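PDB 2FNU: aminotransferase from Helicobacter pylori, which catalyses the second step of pseudaminic acid biosynthesis, a pyridoxal-phosphate-dependent transamination that puts the 4-amino group on a UDP-linked 4-keto sugar, for flagellin modification. Local coordinates for residues F229-N232 with E233-A237; Q292-F295 with T296-K299; A88-L91 with L92-G95. All coordinates share one frame; numbering follows the deposited sequence.

Contact 1. Residues F229-N232 with E233-A237; sequences FRLN and EIQSA
L231 and Q235 lie obliquely against each other where the loop 229-232 runs into the helix starting at E233. L231 does the touching with its branched end. Its CD1 meets the Q235 chain from one side, 3.7 Å from Q235 CB and 3.3 Å from Q235 CD. CG of L231 stands anti to its own backbone N (chi1 -167°), and this turns the two methyls toward the helix. The second methyl, L231 CD2, comes within 3.6 Å of S236 OG, so the leucine fork spans two successive helix residues.

N232 crosses Q235 at about a right angle. Their amide planes are only 26° apart, so the two flat groups are turned nearly the same way. The N232 side chain is folded over the first helical turn, because its CG sits between the backbone N and the carbonyl carbon (chi1 59°). N232 occupies the N-cap position. Its backbone O is gripped twice by S236. The backbone S236 N reaches N232 O at 3.0 Å, and the hydroxyl S236 OG donates to the same N232 O at 2.8 Å. The hydroxyl comes from above the carbonyl plane, while the amide is tilted less. Two donors thus satisfy one buried carbonyl and tie the loop to the helix start. N232 also touches T29, and the E233 backbone bonds to L28, both substrate-binding residues.

E233 starts away from the loop, and its carboxylate takes hydrogen bonds from the backbone N of R33 and S34. N232 and Q235 pack against Q235 and N232 of the second subunit, and R230 makes a salt bridge to its E189. Within the chain, helix 32-45 covers L231 through F37 and S236 through R33 and S34, while helix 13-23 packs on I234 with V19 and L23.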
# COMPACT_ATOMS: atom_id res chain seq x y z
N PHE B 229 -1.33 2.09 -4.65
CA PHE B 229 -0.06 1.67 -4.05
C PHE B 229 0.92 2.84 -4.02
O PHE B 229 2.13 2.66 -4.08
CB PHE B 229 0.55 0.52 -4.87
CG PHE B 229 -0.30 -0.73 -4.95
CD1 PHE B 229 -1.16 -1.10 -3.91
CD2 PHE B 229 -0.15 -1.58 -6.04
CE1 PHE B 229 -1.91 -2.28 -4.00
CE2 PHE B 229 -0.90 -2.76 -6.13
CZ PHE B 229 -1.76 -3.12 -5.11
N ARG B 230 0.40 4.06 -3.95
CA ARG B 230 1.27 5.24 -4.03
C ARG B 230 2.12 5.39 -2.78
O ARG B 230 1.71 4.99 -1.67
CB ARG B 230 0.43 6.50 -4.25
CG ARG B 230 -0.36 6.48 -5.57
CD ARG B 230 -1.01 7.82 -5.84
NE ARG B 230 -1.98 8.20 -4.79
CZ ARG B 230 -3.30 8.24 -4.93
NH1 ARG B 230 -3.90 7.93 -6.09
NH2 ARG B 230 -4.05 8.64 -3.91
N LEU B 231 3.31 5.96 -2.97
CA LEU B 231 4.13 6.42 -1.87
C LEU B 231 3.82 7.90 -1.65
O LEU B 231 3.85 8.68 -2.60
CB LEU B 231 5.61 6.24 -2.22
CG LEU B 231 6.58 6.40 -1.03
CD1 LEU B 231 6.46 5.19 -0.09
CD2 LEU B 231 8.03 6.51 -1.51
N ASN B 232 3.52 8.29 -0.42
CA ASN B 232 3.13 9.68 -0.19
C ASN B 232 4.34 10.62 -0.09
O ASN B 232 5.49 10.17 -0.19
CB ASN B 232 2.22 9.78 1.03
CG ASN B 232 2.88 9.26 2.29
OD1 ASN B 232 2.47 8.24 2.87
ND2 ASN B 232 3.94 9.93 2.70
N GLU B 233 4.08 11.92 0.09
CA GLU B 233 5.16 12.91 0.07
C GLU B 233 6.02 12.86 1.31
O GLU B 233 7.21 13.20 1.26
CB GLU B 233 4.60 14.32 -0.11
CG GLU B 233 3.94 14.53 -1.44
CD GLU B 233 4.95 14.68 -2.55
OE1 GLU B 233 5.21 13.68 -3.25
OE2 GLU B 233 5.52 15.78 -2.69
N ILE B 234 5.44 12.47 2.44
CA ILE B 234 6.20 12.39 3.69
C ILE B 234 7.29 11.32 3.51
O ILE B 234 8.47 11.57 3.76
CB ILE B 234 5.29 12.02 4.87
CG1 ILE B 234 4.20 13.10 5.08
CG2 ILE B 234 6.12 11.85 6.15
CD1 ILE B 234 3.11 12.65 6.06
N GLN B 235 6.89 10.16 3.01
CA GLN B 235 7.83 9.05 2.84
C GLN B 235 8.80 9.33 1.71
O GLN B 235 9.95 8.91 1.76
CB GLN B 235 7.09 7.79 2.47
CG GLN B 235 6.12 7.29 3.46
CD GLN B 235 5.28 6.17 2.85
OE1 GLN B 235 5.42 5.02 3.24
NE2 GLN B 235 4.44 6.51 1.85
N SER B 236 8.34 10.02 0.66
CA SER B 236 9.23 10.36 -0.47
C SER B 236 10.33 11.33 -0.04
O SER B 236 11.47 11.24 -0.50
CB SER B 236 8.42 10.96 -1.61
OG SER B 236 7.53 9.99 -2.15
N ALA B 237 9.99 12.26 0.85
CA ALA B 237 11.00 13.18 1.38
C ALA B 237 12.04 12.42 2.19
O ALA B 237 13.24 12.68 2.09
CB ALA B 237 10.32 14.23 2.28

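Contact 2. Residues Q292-F295 with T296-K299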
# COMPACT_ATOMS: atom_id res chain seq x y z
N GLN B 292 27.72 -28.07 10.13
CA GLN B 292 26.62 -29.04 10.21
C GLN B 292 26.43 -29.67 11.60
O GLN B 292 25.32 -30.09 11.93
CB GLN B 292 26.81 -30.13 9.16
N LYS B 293 27.50 -29.72 12.40
CA LYS B 293 27.40 -30.32 13.74
C LYS B 293 26.42 -29.56 14.65
O LYS B 293 25.91 -30.13 15.61
CB LYS B 293 28.79 -30.47 14.40
CG LYS B 293 29.39 -29.18 14.97
CD LYS B 293 30.78 -29.39 15.61
CE LYS B 293 31.88 -29.47 14.56
NZ LYS B 293 33.26 -29.58 15.12
N PHE B 294 26.15 -28.29 14.33
CA PHE B 294 25.25 -27.45 15.14
C PHE B 294 23.79 -27.42 14.65
O PHE B 294 22.93 -26.82 15.30
CB PHE B 294 25.80 -26.02 15.20
CG PHE B 294 27.17 -25.91 15.80
CD1 PHE B 294 27.37 -26.14 17.16
CD2 PHE B 294 28.26 -25.58 15.00
CE1 PHE B 294 28.65 -26.03 17.72
CE2 PHE B 294 29.55 -25.48 15.56
CZ PHE B 294 29.74 -25.71 16.92
N PHE B 295 23.51 -28.07 13.52
CA PHE B 295 22.15 -28.01 12.95
C PHE B 295 21.09 -28.45 13.96
O PHE B 295 20.07 -27.79 14.10
CB PHE B 295 22.03 -28.87 11.69
CG PHE B 295 22.69 -28.29 10.45
CD1 PHE B 295 22.49 -28.91 9.22
CD2 PHE B 295 23.50 -27.15 10.50
CE1 PHE B 295 23.10 -28.42 8.06
CE2 PHE B 295 24.11 -26.65 9.35
CZ PHE B 295 23.91 -27.29 8.13
N THR B 296 21.35 -29.54 14.67
CA THR B 296 20.36 -30.10 15.60
C THR B 296 20.14 -29.24 16.84
O THR B 296 19.10 -29.35 17.49
CB THR B 296 20.70 -31.55 16.04
OG1 THR B 296 22.02 -31.59 16.59
CG2 THR B 296 20.60 -32.50 14.85
N CYS B 297 21.11 -28.39 17.18
CA CYS B 297 20.90 -27.50 18.33
C CYS B 297 20.73 -26.03 17.96
O CYS B 297 20.96 -25.14 18.79
CB CYS B 297 22.01 -27.69 19.38
SG CYS B 297 23.66 -27.41 18.79
N LYS B 298 20.29 -25.78 16.73
CA LYS B 298 20.11 -24.40 16.24
C LYS B 298 19.18 -23.53 17.09
O LYS B 298 19.51 -22.39 17.40
CB LYS B 298 19.65 -24.36 14.80
CG LYS B 298 19.66 -22.93 14.27
CD LYS B 298 19.55 -22.89 12.81
CE LYS B 298 19.85 -21.50 12.24
NZ LYS B 298 19.49 -21.55 10.81
N LYS B 299 18.01 -24.06 17.46
CA LYS B 299 17.08 -23.27 18.27
C LYS B 299 17.72 -22.84 19.59
O LYS B 299 17.54 -21.70 20.01
CB LYS B 299 15.78 -24.04 18.53
CG LYS B 299 14.68 -23.19 19.17
CD LYS B 299 14.27 -22.03 18.26
CE LYS B 299 13.45 -20.99 19.02
NZ LYS B 299 12.06 -21.45 19.32
O HOH W 1 23.65 -31.35 13.68
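The sulfur of C297 sits at the edge of the F294 ring, near its plane, with C297 SG 4.2 Å from F294 CD1. SG also lies 3.6 Å from F294 O. A chi1 of 58° puts it there, between the backbone N and the carbonyl carbon of C297. One face of the F294 ring is crossed by K293, whose CG stands above the ring centre. F369 meets the same ring edge-to-face.

The backbone follows a 3-10 turn, 292-294, that leads to C297 at the N-cap of helix 298-307. Two weak bonds carry the chain round: C297 N to F294 O at 3.1 Å, and K298 N to F295 O at 3.3 Å. A water adds a bridge. It donates to Q292 O at 2.7 Å and accepts from T296 N at 3.1 Å, with a weaker bond to K293 O.

F295 turns one ring face to CA of Q292, offset toward the rim. K298 starts close by, its CB 3.5 Å from F295 O, then runs out fully extended. Its NZ bonds to the backbone O of E344, and its chain touches V314, a residue of the substrate pocket.

Contact 3. Residues A88-L91 with L92-G95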
# COMPACT_ATOMS: atom_id res chain seq x y z
N ALA B 88 7.34 -14.98 -3.86
CA ALA B 88 6.51 -16.04 -4.44
C ALA B 88 5.01 -15.78 -4.26
O ALA B 88 4.23 -16.12 -5.16
CB ALA B 88 6.89 -17.40 -3.86
N ASN B 89 4.59 -15.21 -3.12
CA ASN B 89 3.15 -14.94 -2.94
C ASN B 89 2.63 -14.07 -4.07
O ASN B 89 1.49 -14.25 -4.52
CB ASN B 89 2.86 -14.18 -1.63
CG ASN B 89 2.81 -15.07 -0.38
OD1 ASN B 89 2.70 -14.54 0.75
ND2 ASN B 89 2.86 -16.37 -0.55
N MET B 90 3.43 -13.11 -4.54
CA MET B 90 2.93 -12.22 -5.59
C MET B 90 2.89 -12.91 -6.95
O MET B 90 2.12 -12.50 -7.81
CB MET B 90 3.70 -10.90 -5.63
CG MET B 90 3.53 -10.04 -4.38
SD MET B 90 1.78 -9.64 -4.04
CE MET B 90 1.37 -10.90 -2.81
N LEU B 91 3.66 -13.98 -7.11
CA LEU B 91 3.51 -14.84 -8.28
C LEU B 91 2.15 -15.51 -8.27
O LEU B 91 1.43 -15.50 -9.28
CB LEU B 91 4.65 -15.88 -8.36
CG LEU B 91 6.05 -15.31 -8.66
CD1 LEU B 91 7.13 -16.39 -8.50
CD2 LEU B 91 6.15 -14.68 -10.06
N LEU B 92 1.81 -16.11 -7.14
CA LEU B 92 0.50 -16.77 -7.01
C LEU B 92 -0.62 -15.78 -7.30
O LEU B 92 -1.57 -16.12 -8.00
CB LEU B 92 0.31 -17.38 -5.62
CG LEU B 92 1.25 -18.53 -5.25
CD1 LEU B 92 0.92 -19.05 -3.86
CD2 LEU B 92 1.21 -19.67 -6.27
N GLU B 93 -0.51 -14.56 -6.76
CA GLU B 93 -1.56 -13.57 -6.97
C GLU B 93 -1.66 -13.10 -8.41
O GLU B 93 -2.66 -12.50 -8.81
CB GLU B 93 -1.37 -12.38 -6.03
CG GLU B 93 -1.78 -12.69 -4.60
CD GLU B 93 -3.31 -12.65 -4.44
OE1 GLU B 93 -3.97 -13.72 -4.53
OE2 GLU B 93 -3.84 -11.53 -4.27
N SER B 94 -0.60 -13.35 -9.19
CA SER B 94 -0.58 -12.93 -10.58
C SER B 94 -0.88 -14.11 -11.52
O SER B 94 -0.84 -13.95 -12.74
CB SER B 94 0.78 -12.30 -10.90
OG SER B 94 0.97 -11.16 -10.06
N GLY B 95 -1.18 -15.27 -10.94
CA GLY B 95 -1.61 -16.43 -11.74
C GLY B 95 -0.50 -17.44 -12.00
O GLY B 95 -0.76 -18.49 -12.61
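S94 folds its hydroxyl back onto the last turn of helix 86-93. S94 OG donates to M90 O at 2.9 Å, nearly along the C=O axis. The OG is anti to the carbonyl carbon of S94 (chi1 -60°), which aims it back down the helix. The backbone S94 N bonds to L91 O at 3.0 Å, coming from well above that carbonyl plane. This corner is tightly packed. S94 CB lies 3.4 Å from M90 O, and S94 is buried against L61 and Y64 of helix 56-66. L91 is buried too, against I77 and T79 of strand 76-79.

Regular helical bonds precede it. L92 N reaches A88 O at 3.1 Å, and E93 N reaches N89 O at 3.0 Å.

Within the chain, the touch between M90 and E93 is looser. The two run obliquely past each other and meet through M90 CE and E93 CG, 4.0 Å apart. M90 is bent at both chi2 and chi3, which turns its methyl toward this neighbour. I225 and G226 of the second subunit cover this flank. E93 bends at chi2 (-78°), and its carboxylate leaves the helix for that subunit. There it forms a salt bridge with R65 and a hydrogen bond with H227. L92 is partly exposed, though L324, Y325 and L328 of helix 323-328 touch it. G95 is the exposed end.

After the helix, G95 is the first residue to leave helical angles, with phi 100°. With this positive phi and two bonds back into the last turn, one of them G95 N to L92 O at 3.1 Å, the exit is a Schellman motif. It closes the helix of a beta-alpha-beta unit, whose strands 76-79 and 97-100 are parallel neighbours at one end of the seven-stranded mixed sheet, as in the large domain of fold-type I aminotransferases.

Overall arrangement
Contacts 1 and 3 both reach the second subunit. Their centres are 25 Å and their nearest atoms about 7 Å apart, without touching. Helix 56-66 lies at both: F229 and S94 each touch L61. H227, which stacks on F229 in its own chain, also bonds to E93 of the partner subunit. Contact 1 is closest to the nucleotide sugar, its E233 side chain about 6 Å away. The M90 side chain of contact 3 is about 8 Å from the cofactor. Contact 2 stands apart on the surface. Its centre is about 43 Å from that of contact 1 and about 33 Å from that of contact 3, and the K298 side chain is about 11 Å from a bound nucleotide sugar.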